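PDB 6WCI: cysteine desulfurase from Stenotrophomonas maltophilia, which catalyses the pyridoxal 5'-phosphate-dependent removal of sulfur from L-cysteine, leaving L-alanine and passing the sulfur to a carrier. Local coordinates for the interface of chains A and B. Residues are numbered along the deposited sequence; one frame, centred on the assembly and turned at random. Chains: chain A/B, Cysteine desulfurase.

Contact 1: the interface of chains A and B. Residues chain A 379-383; chain B 76-77, 79.
The backbone carbonyl oxygen O of B:Arg77 is gripped from across the dimer interface by both terminal nitrogens of A:Arg379. NH1 of A:Arg379 reaches O of B:Arg77 at 3.2 Å, and NH2 of A:Arg379 donates to the same O of B:Arg77 at 3.1 Å. The oxygen lies almost in the guanidinium plane, so the arginine meets it end-on, while both donors come from one face of the carbonyl plane. CG of A:Arg379 stands anti to the backbone N (chi1 177°), and an extended chain carries the guanidinium out to its partner. The two arginine side chains cross at about a right angle, their guanidinium planes turned 60° apart. NE of B:Arg77 lies 3.1 Å from NH2 of A:Arg379, but both are donors, and the pair is a doubtful close approach that carries no bond. The bent chain of B:Arg77 takes NH1 toward N of A:Gln382 and NH2 toward N of A:His383, again donors facing donors without a bond. Beside the grip, methyl CG2 of B:Val79 touches NH1 of A:Arg379 at 3.7 Å. In the fold, the chain A side is strand 379-381 and the turn leading straight into the oxidised cysteine at position 384, the family's catalytic cysteine; chain B supplies a loop ahead of helix 81-101.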
loop_
_atom_site.group_PDB
_atom_site.type_symbol
_atom_site.label_atom_id
_atom_site.label_comp_id
_atom_site.label_asym_id
_atom_site.label_seq_id
_atom_site.Cartn_x
_atom_site.Cartn_y
_atom_site.Cartn_z
ATOM N N ARG A 379 -9.498 -17.851 -15.038
ATOM C CA ARG A 379 -10.463 -16.898 -14.522
ATOM C C ARG A 379 -11.583 -16.676 -15.525
ATOM O O ARG A 379 -11.328 -16.347 -16.689
ATOM C CB ARG A 379 -9.792 -15.567 -14.173
ATOM C CG ARG A 379 -10.789 -14.529 -13.710
ATOM C CD ARG A 379 -10.157 -13.494 -12.799
ATOM N NE ARG A 379 -11.191 -12.803 -12.037
ATOM C CZ ARG A 379 -11.853 -13.350 -11.021
ATOM N NH1 ARG A 379 -11.591 -14.592 -10.635
ATOM N NH2 ARG A 379 -12.785 -12.654 -10.391
ATOM N N SER A 380 -12.818 -16.863 -15.070
ATOM C CA SER A 380 -14.006 -16.504 -15.825
ATOM C C SER A 380 -14.675 -15.297 -15.176
ATOM O O SER A 380 -14.788 -15.223 -13.953
ATOM C CB SER A 380 -14.993 -17.675 -15.891
ATOM O OG SER A 380 -14.609 -18.603 -16.892
ATOM N N GLY A 381 -15.126 -14.373 -15.987
ATOM C CA GLY A 381 -15.755 -13.178 -15.474
ATOM C C GLY A 381 -15.560 -12.048 -16.462
ATOM O O GLY A 381 -15.399 -12.285 -17.656
ATOM N N GLN A 382 -15.567 -10.821 -15.943
ATOM C CA GLN A 382 -15.412 -9.650 -16.794
ATOM C C GLN A 382 -14.066 -8.975 -16.633
ATOM O O GLN A 382 -13.784 -8.014 -17.358
ATOM C CB GLN A 382 -16.531 -8.636 -16.529
ATOM C CG GLN A 382 -17.901 -9.229 -16.724
ATOM C CD GLN A 382 -19.011 -8.257 -16.407
ATOM O OE1 GLN A 382 -19.442 -7.496 -17.275
ATOM N NE2 GLN A 382 -19.485 -8.278 -15.162
ATOM N N HIS A 383 -13.244 -9.446 -15.705
ATOM C CA HIS A 383 -11.843 -9.053 -15.606
ATOM C C HIS A 383 -11.657 -7.556 -15.379
ATOM O O HIS A 383 -10.721 -6.958 -15.909
ATOM C CB HIS A 383 -11.107 -9.503 -16.879
ATOM C CG HIS A 383 -11.385 -10.923 -17.262
ATOM N ND1 HIS A 383 -11.003 -11.996 -16.481
ATOM C CD2 HIS A 383 -12.003 -11.451 -18.346
ATOM C CE1 HIS A 383 -11.381 -13.120 -17.061
ATOM N NE2 HIS A 383 -11.988 -12.818 -18.196
ATOM N N SER B 76 -11.242 -11.847 -3.952
ATOM C CA SER B 76 -12.585 -11.448 -4.389
ATOM C C SER B 76 -13.046 -12.173 -5.655
ATOM O O SER B 76 -12.220 -12.576 -6.483
ATOM C CB SER B 76 -12.671 -9.928 -4.591
ATOM O OG SER B 76 -14.025 -9.517 -4.747
ATOM N N ARG B 77 -14.368 -12.313 -5.810
ATOM C CA ARG B 77 -14.959 -13.097 -6.896
ATOM C C ARG B 77 -14.129 -14.355 -7.147
ATOM O O ARG B 77 -13.808 -14.701 -8.285
ATOM C CB ARG B 77 -15.097 -12.267 -8.183
ATOM C CG ARG B 77 -16.538 -11.952 -8.622
ATOM C CD ARG B 77 -16.744 -11.905 -10.168
ATOM N NE ARG B 77 -15.557 -11.469 -10.908
ATOM C CZ ARG B 77 -15.559 -10.956 -12.139
ATOM N NH1 ARG B 77 -16.695 -10.778 -12.814
ATOM N NH2 ARG B 77 -14.404 -10.607 -12.694
ATOM N N VAL B 79 -12.682 -17.815 -7.883
ATOM C CA VAL B 79 -13.035 -19.016 -8.620
ATOM C C VAL B 79 -12.227 -20.157 -8.026
ATOM O O VAL B 79 -12.709 -20.895 -7.157
ATOM C CB VAL B 79 -12.763 -18.864 -10.129
ATOM C CG1 VAL B 79 -13.086 -20.158 -10.861
ATOM C CG2 VAL B 79 -13.571 -17.703 -10.708
#

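Contact 2: the interface of chains A and B. Residues chain A 115, 119, 123, 148-149, 152, 269; chain B 269-271.
A:Asn119 reads the backbone of B:Gly271 with both ends of its carboxamide, and this is the tight part of the contact. The amide nitrogen N of B:Gly271 donates to OD1 of A:Asn119 at 2.7 Å, nearly straight at the hydrogen (174°). In return ND2 of A:Asn119 gives a hydrogen bond of 2.9 Å to O of B:Gly271, in the carbonyl plane and on a lone pair. A second bond from ND2 of A:Asn119, 2.7 Å to O of A:Thr115 one helical turn back, fixes how the amide is rotated. CG1 of A:Val148 comes within 3.6 Å of CA of B:Gly271, and the ring of A:Pro149 lies against the glycine carbonyl. One turn further along the helix, the phenol OH of A:Tyr123 donates to O of B:Phe269 over a short 2.5 Å.

Apart from that hydroxyl, the phenylalanine side is apolar, touched at rims and tips without directed bonds. CE1 of B:Phe269 sits over one face of the A:Tyr123 ring, toward the rim, the planes 72° apart. In both Phe269 residues CG is anti to the backbone N (chi1 -177° in B:Phe269), sending the rings tip to tip, CE1 of A:Phe269 being 3.9 Å from CZ of B:Phe269. CD1 of B:Leu270 covers a face of the B:Phe269 ring, and CG of B:Leu270 packs 3.7 Å from CG of A:Asn119. These contacts pin loop 269-271 to helix 114-126, whose start in this family lies at the cofactor phosphate, and probably help hold the active-site wall.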
loop_
_atom_site.group_PDB
_atom_site.type_symbol
_atom_site.label_atom_id
_atom_site.label_comp_id
_atom_site.label_asym_id
_atom_site.label_seq_id
_atom_site.Cartn_x
_atom_site.Cartn_y
_atom_site.Cartn_z
ATOM N N THR A 115 -3.322 0.981 -9.556
ATOM C CA THR A 115 -4.520 1.740 -9.223
ATOM C C THR A 115 -4.172 3.030 -8.490
ATOM O O THR A 115 -4.676 4.104 -8.833
ATOM C CB THR A 115 -5.451 0.872 -8.391
ATOM O OG1 THR A 115 -5.713 -0.335 -9.118
ATOM C CG2 THR A 115 -6.761 1.609 -8.085
ATOM N N ASN A 119 -4.765 7.042 -9.934
ATOM C CA ASN A 119 -5.489 8.006 -9.110
ATOM C C ASN A 119 -4.615 9.200 -8.743
ATOM O O ASN A 119 -5.120 10.320 -8.611
ATOM C CB ASN A 119 -6.025 7.337 -7.842
ATOM C CG ASN A 119 -7.253 6.488 -8.100
ATOM O OD1 ASN A 119 -8.385 6.981 -8.109
ATOM N ND2 ASN A 119 -7.035 5.196 -8.308
ATOM N N TYR A 123 -6.125 12.807 -9.463
ATOM C CA TYR A 123 -6.332 13.845 -8.453
ATOM C C TYR A 123 -5.344 14.994 -8.568
ATOM O O TYR A 123 -5.707 16.141 -8.286
ATOM C CB TYR A 123 -6.250 13.261 -7.037
ATOM C CG TYR A 123 -7.535 12.609 -6.571
ATOM C CD1 TYR A 123 -7.853 11.304 -6.949
ATOM C CD2 TYR A 123 -8.435 13.302 -5.765
ATOM C CE1 TYR A 123 -9.030 10.709 -6.525
ATOM C CE2 TYR A 123 -9.613 12.721 -5.343
ATOM C CZ TYR A 123 -9.908 11.425 -5.725
ATOM O OH TYR A 123 -11.080 10.848 -5.286
ATOM N N VAL A 148 -12.132 4.473 -13.960
ATOM C CA VAL A 148 -12.906 5.036 -12.846
ATOM C C VAL A 148 -12.292 6.310 -12.289
ATOM O O VAL A 148 -13.050 7.238 -11.959
ATOM C CB VAL A 148 -13.152 3.962 -11.778
ATOM C CG1 VAL A 148 -13.915 4.546 -10.621
ATOM C CG2 VAL A 148 -13.931 2.802 -12.399
ATOM N N PRO A 149 -10.965 6.444 -12.148
ATOM C CA PRO A 149 -10.435 7.735 -11.665
ATOM C C PRO A 149 -10.847 8.916 -12.533
ATOM O O PRO A 149 -11.167 9.991 -12.012
ATOM C CB PRO A 149 -8.919 7.507 -11.678
ATOM C CG PRO A 149 -8.778 6.034 -11.390
ATOM C CD PRO A 149 -9.925 5.396 -12.148
ATOM N N LEU A 152 -14.519 9.956 -11.936
ATOM C CA LEU A 152 -14.641 10.740 -10.717
ATOM C C LEU A 152 -14.245 12.190 -10.955
ATOM O O LEU A 152 -14.949 13.112 -10.528
ATOM C CB LEU A 152 -13.787 10.124 -9.597
ATOM C CG LEU A 152 -14.309 8.814 -8.999
ATOM C CD1 LEU A 152 -13.258 8.121 -8.128
ATOM C CD2 LEU A 152 -15.588 9.053 -8.221
ATOM N N PHE A 269 -0.275 14.845 -3.216
ATOM C CA PHE A 269 -1.455 13.996 -3.202
ATOM C C PHE A 269 -1.784 13.661 -1.757
ATOM O O PHE A 269 -2.549 14.378 -1.103
ATOM C CB PHE A 269 -1.209 12.740 -4.033
ATOM C CG PHE A 269 -2.407 11.856 -4.191
ATOM C CD1 PHE A 269 -3.690 12.385 -4.254
ATOM C CD2 PHE A 269 -2.240 10.480 -4.301
ATOM C CE1 PHE A 269 -4.790 11.550 -4.420
ATOM C CE2 PHE A 269 -3.331 9.640 -4.466
ATOM C CZ PHE A 269 -4.605 10.174 -4.527
ATOM N N PHE B 269 -12.872 7.638 -2.725
ATOM C CA PHE B 269 -11.601 8.342 -2.827
ATOM C C PHE B 269 -10.829 7.808 -4.030
ATOM O O PHE B 269 -10.869 8.402 -5.109
ATOM C CB PHE B 269 -10.793 8.186 -1.526
ATOM C CG PHE B 269 -9.500 8.944 -1.522
ATOM C CD1 PHE B 269 -9.363 10.102 -2.268
ATOM C CD2 PHE B 269 -8.418 8.490 -0.793
ATOM C CE1 PHE B 269 -8.171 10.793 -2.282
ATOM C CE2 PHE B 269 -7.220 9.179 -0.801
ATOM C CZ PHE B 269 -7.100 10.335 -1.544
ATOM N N LEU B 270 -10.124 6.695 -3.875
ATOM C CA LEU B 270 -9.488 6.079 -5.033
ATOM C C LEU B 270 -10.526 5.311 -5.841
ATOM O O LEU B 270 -11.397 4.634 -5.284
ATOM C CB LEU B 270 -8.347 5.154 -4.614
ATOM C CG LEU B 270 -6.937 5.767 -4.476
ATOM C CD1 LEU B 270 -6.945 7.025 -3.662
ATOM C CD2 LEU B 270 -5.927 4.776 -3.901
ATOM N N GLY B 271 -10.431 5.429 -7.162
ATOM C CA GLY B 271 -11.302 4.714 -8.080
ATOM C C GLY B 271 -10.561 3.593 -8.785
ATOM O O GLY B 271 -9.361 3.694 -9.054
#

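Contact 3: the interface of chains A and B. Residues chain A 35, 47, 53-56; chain B 68, 72-73, 82.
CG of B:Asn72 stands anti to the backbone N (chi1 175°) and A:Gln55 folds back at chi2 (-52°), which lets the two side chains slide past each other in opposite directions with their amide planes almost perpendicular. In this class-V aminotransferase-type dimer the pair trades bonds: ND2 of B:Asn72 donates to OE1 of A:Gln55 at 2.6 Å, and NE2 of A:Gln55 donates to the backbone O of B:Asn72 at 3.0 Å. Both acceptors are met from above their carbonyl planes rather than on a lone pair. NE2 of A:Gln55 also lies over the centre of the A:Tyr47 ring, which backs the amide; the phenol OH of that tyrosine is held in turn by O of A:Thr53.

ND2 of B:Asn72 has a longer, more bent bond of 3.1 Å to O of A:Gly54. The side-chain amine nitrogen NZ of A:Lys56 reaches the same O of A:Gly54 at 2.8 Å from the opposite face. Water 2 joins OD1 of B:Asn72 to NZ of A:Lys56 and the hydroxyl OG1 of A:Thr53, and water 1 ties O of B:Tyr68 to OE1 of A:Gln55 and N of A:Lys56. Apolar groups flank the polar knot. The lysine chain passes obliquely by the CD1-CE1 edge of the B:Tyr68 ring, CG of A:Lys56 being 3.8 Å from CD1 of B:Tyr68. Methyl CG2 of A:Thr53 presses on CA of B:Ala73 at 3.5 Å, and CD2 of A:Leu35 meets CD1 of B:Leu82 tip to tip at 3.9 Å.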
loop_
_atom_site.group_PDB
_atom_site.type_symbol
_atom_site.label_atom_id
_atom_site.label_comp_id
_atom_site.label_asym_id
_atom_site.label_seq_id
_atom_site.Cartn_x
_atom_site.Cartn_y
_atom_site.Cartn_z
ATOM N N LEU A 35 5.565 -22.099 -5.392
ATOM C CA LEU A 35 4.120 -22.299 -5.417
ATOM C C LEU A 35 3.706 -23.311 -6.488
ATOM O O LEU A 35 2.720 -24.036 -6.308
ATOM C CB LEU A 35 3.405 -20.973 -5.624
ATOM C CG LEU A 35 1.906 -21.250 -5.553
ATOM C CD1 LEU A 35 1.234 -20.480 -4.472
ATOM C CD2 LEU A 35 1.243 -21.046 -6.923
ATOM N N TYR A 47 -1.208 -23.400 -13.116
ATOM C CA TYR A 47 -1.552 -22.009 -12.807
ATOM C C TYR A 47 -1.510 -21.219 -14.109
ATOM O O TYR A 47 -0.440 -20.815 -14.569
ATOM C CB TYR A 47 -0.620 -21.412 -11.744
ATOM C CG TYR A 47 -1.083 -20.034 -11.299
ATOM C CD1 TYR A 47 -2.137 -19.893 -10.409
ATOM C CD2 TYR A 47 -0.500 -18.875 -11.814
ATOM C CE1 TYR A 47 -2.582 -18.632 -10.013
ATOM C CE2 TYR A 47 -0.944 -17.608 -11.429
ATOM C CZ TYR A 47 -1.985 -17.496 -10.526
ATOM O OH TYR A 47 -2.456 -16.245 -10.147
ATOM N N THR A 53 -2.663 -12.506 -10.916
ATOM C CA THR A 53 -1.453 -12.153 -10.190
ATOM C C THR A 53 -0.385 -13.149 -10.605
ATOM O O THR A 53 -0.699 -14.276 -11.008
ATOM C CB THR A 53 -1.659 -12.140 -8.661
ATOM O OG1 THR A 53 -0.503 -11.583 -8.017
ATOM C CG2 THR A 53 -1.892 -13.546 -8.105
ATOM N N GLY A 54 0.875 -12.705 -10.563
ATOM C CA GLY A 54 1.998 -13.549 -10.910
ATOM C C GLY A 54 2.637 -14.219 -9.697
ATOM O O GLY A 54 2.522 -13.744 -8.571
ATOM N N GLN A 55 3.317 -15.337 -9.943
ATOM C CA GLN A 55 3.997 -16.081 -8.890
ATOM C C GLN A 55 5.416 -15.546 -8.686
ATOM O O GLN A 55 5.975 -14.865 -9.546
ATOM C CB GLN A 55 4.000 -17.580 -9.214
ATOM C CG GLN A 55 2.583 -18.189 -9.367
ATOM C CD GLN A 55 1.670 -17.881 -8.179
ATOM O OE1 GLN A 55 2.143 -17.580 -7.091
ATOM N NE2 GLN A 55 0.355 -17.946 -8.393
ATOM N N LYS A 56 5.992 -15.840 -7.496
ATOM C CA LYS A 56 7.249 -15.230 -7.074
ATOM C C LYS A 56 8.392 -16.228 -7.068
ATOM O O LYS A 56 8.240 -17.351 -6.571
ATOM C CB LYS A 56 7.138 -14.635 -5.662
ATOM C CG LYS A 56 5.734 -14.202 -5.285
ATOM C CD LYS A 56 5.257 -12.998 -6.098
ATOM C CE LYS A 56 3.800 -12.673 -5.764
ATOM N NZ LYS A 56 3.092 -11.717 -6.750
ATOM N N TYR B 68 3.127 -16.598 -0.001
ATOM C CA TYR B 68 3.791 -16.594 -1.303
ATOM C C TYR B 68 4.146 -18.002 -1.756
ATOM O O TYR B 68 4.131 -18.282 -2.956
ATOM C CB TYR B 68 5.044 -15.722 -1.266
ATOM C CG TYR B 68 4.779 -14.242 -1.129
ATOM C CD1 TYR B 68 3.929 -13.569 -2.022
ATOM C CD2 TYR B 68 5.381 -13.508 -0.112
ATOM C CE1 TYR B 68 3.705 -12.213 -1.899
ATOM C CE2 TYR B 68 5.164 -12.156 0.023
ATOM C CZ TYR B 68 4.314 -11.509 -0.865
ATOM O OH TYR B 68 4.102 -10.156 -0.724
ATOM N N ASN B 72 -0.525 -18.120 -3.069
ATOM C CA ASN B 72 -0.524 -16.816 -3.711
ATOM C C ASN B 72 -1.469 -16.805 -4.912
ATOM O O ASN B 72 -1.290 -17.574 -5.862
ATOM C CB ASN B 72 0.896 -16.459 -4.125
ATOM C CG ASN B 72 0.967 -15.172 -4.898
ATOM O OD1 ASN B 72 0.761 -14.090 -4.347
ATOM N ND2 ASN B 72 1.257 -15.278 -6.196
ATOM N N ALA B 73 -2.500 -15.966 -4.828
ATOM C CA ALA B 73 -3.500 -15.735 -5.867
ATOM C C ALA B 73 -4.214 -14.441 -5.500
ATOM O O ALA B 73 -4.012 -13.902 -4.412
ATOM C CB ALA B 73 -4.484 -16.899 -5.983
ATOM N N LEU B 82 -6.877 -21.757 -5.126
ATOM C CA LEU B 82 -5.958 -20.816 -4.484
ATOM C C LEU B 82 -6.604 -19.453 -4.272
ATOM O O LEU B 82 -6.414 -18.824 -3.223
ATOM C CB LEU B 82 -4.675 -20.681 -5.303
ATOM C CG LEU B 82 -3.832 -21.957 -5.439
ATOM C CD1 LEU B 82 -2.454 -21.638 -5.993
ATOM C CD2 LEU B 82 -3.719 -22.692 -4.100
HETATM O O HOH W 1 4.362 -17.375 -5.525
HETATM O O HOH W 2 0.678 -11.788 -5.678
#

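Contact 4: the interface of chains A and B. Residues chain A 35, 56, 61; chain B 65, 68-69.
Helix packs on helix here, in a largely apolar, water-bridged stretch of the homodimer interface, where A:Ile61 lies against B:Asp65, B:Tyr68 and B:Arg69 and helps to hold the two subunits together. The core uses the same helix of the class-V aminotransferase fold from both chains, 58-71 in chain A and 58-70 in chain B, with A:Leu35 and A:Lys56 at its margin; two-fold symmetry repeats the contact with the chains exchanged. A:Ile61 and B:Tyr68 slide past each other in opposite directions, and the tip methyl CD1 of A:Ile61 rests 3.7 Å from CB of B:Tyr68. It is the root of the tyrosine that takes this touch, while the ring packs on the chain of A:Lys56.

The other branch of the isoleucine, methyl CG2, stands anti to its backbone N (chi1 -53° places CG1 beside that N) and points at B:Asp65, the two side chains crossing at about a right angle. CG2 of A:Ile61 is 3.2 Å from the carboxylate OD1 of B:Asp65, a tight fit. That oxygen is also linked to the partner helix by water 4, which is 3.1 Å from OD1 of B:Asp65 and 2.9 Å from O of A:Ile61. One turn along, NE of B:Arg69 forms a salt bridge of 2.8 Å to OD2 of B:Asp65, on the syn side of the carboxylate, and so steadies the aspartate. CG of B:Arg69 lies 4.1 Å from CD1 of A:Ile61, and the chain runs on extended to NE.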
loop_
_atom_site.group_PDB
_atom_site.type_symbol
_atom_site.label_atom_id
_atom_site.label_comp_id
_atom_site.label_asym_id
_atom_site.label_seq_id
_atom_site.Cartn_x
_atom_site.Cartn_y
_atom_site.Cartn_z
ATOM N N LEU A 35 5.565 -22.099 -5.392
ATOM C CA LEU A 35 4.120 -22.299 -5.417
ATOM C C LEU A 35 3.706 -23.311 -6.488
ATOM O O LEU A 35 2.720 -24.036 -6.308
ATOM C CB LEU A 35 3.405 -20.973 -5.624
ATOM C CG LEU A 35 1.906 -21.250 -5.553
ATOM C CD1 LEU A 35 1.234 -20.480 -4.472
ATOM C CD2 LEU A 35 1.243 -21.046 -6.923
ATOM N N LYS A 56 5.992 -15.840 -7.496
ATOM C CA LYS A 56 7.249 -15.230 -7.074
ATOM C C LYS A 56 8.392 -16.228 -7.068
ATOM O O LYS A 56 8.240 -17.351 -6.571
ATOM C CB LYS A 56 7.138 -14.635 -5.662
ATOM C CG LYS A 56 5.734 -14.202 -5.285
ATOM C CD LYS A 56 5.257 -12.998 -6.098
ATOM C CE LYS A 56 3.800 -12.673 -5.764
ATOM N NZ LYS A 56 3.092 -11.717 -6.750
ATOM N N ILE A 61 10.809 -14.201 -2.434
ATOM C CA ILE A 61 10.210 -14.601 -1.161
ATOM C C ILE A 61 11.246 -14.556 -0.046
ATOM O O ILE A 61 10.940 -14.175 1.094
ATOM C CB ILE A 61 9.573 -15.995 -1.293
ATOM C CG1 ILE A 61 8.617 -16.027 -2.478
ATOM C CG2 ILE A 61 8.830 -16.394 -0.027
ATOM C CD1 ILE A 61 8.036 -17.403 -2.687
ATOM N N ASP B 65 5.389 -15.608 4.441
ATOM C CA ASP B 65 6.178 -16.529 3.636
ATOM C C ASP B 65 5.320 -17.674 3.116
ATOM O O ASP B 65 5.461 -18.095 1.960
ATOM C CB ASP B 65 7.340 -17.058 4.473
ATOM C CG ASP B 65 8.293 -17.908 3.672
ATOM O OD1 ASP B 65 9.192 -17.341 3.016
ATOM O OD2 ASP B 65 8.148 -19.143 3.713
ATOM N N TYR B 68 3.127 -16.598 -0.001
ATOM C CA TYR B 68 3.791 -16.594 -1.303
ATOM C C TYR B 68 4.146 -18.002 -1.756
ATOM O O TYR B 68 4.131 -18.282 -2.956
ATOM C CB TYR B 68 5.044 -15.722 -1.266
ATOM C CG TYR B 68 4.779 -14.242 -1.129
ATOM C CD1 TYR B 68 3.929 -13.569 -2.022
ATOM C CD2 TYR B 68 5.381 -13.508 -0.112
ATOM C CE1 TYR B 68 3.705 -12.213 -1.899
ATOM C CE2 TYR B 68 5.164 -12.156 0.023
ATOM C CZ TYR B 68 4.314 -11.509 -0.865
ATOM O OH TYR B 68 4.102 -10.156 -0.724
ATOM N N ARG B 69 4.460 -18.900 -0.819
ATOM C CA ARG B 69 4.905 -20.237 -1.193
ATOM C C ARG B 69 3.756 -21.184 -1.517
ATOM O O ARG B 69 3.962 -22.167 -2.237
ATOM C CB ARG B 69 5.741 -20.854 -0.069
ATOM C CG ARG B 69 7.144 -20.321 0.001
ATOM C CD ARG B 69 7.902 -20.913 1.195
ATOM N NE ARG B 69 9.192 -20.256 1.351
ATOM C CZ ARG B 69 10.298 -20.621 0.706
ATOM N NH1 ARG B 69 10.278 -21.651 -0.135
ATOM N NH2 ARG B 69 11.428 -19.954 0.908
HETATM O O HOH W 3 4.362 -17.375 -5.525
HETATM O O HOH W 4 8.429 -14.372 2.529
#

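Contacts 3 and 4 are neighbours, about 7 Å apart between the centres of their C-alpha atoms, as are all distances here, each approximate; they share A:Leu35, A:Lys56 and B:Tyr68, and the water between A:Lys56 and B:Tyr68. Both use helix 58-70 of chain B or the turn just after it. Contact 1 lies about 16 Å from contact 3 and 22 Å from contact 4, further along the chain B segment that runs from B:Asn72 to B:Val79. Contact 2 is separate, 23 Å from contact 1 and 30 Å from contact 4. The subunits thus meet over a long stretch, doubled by two-fold symmetry, consistent with the dimer expected for this family.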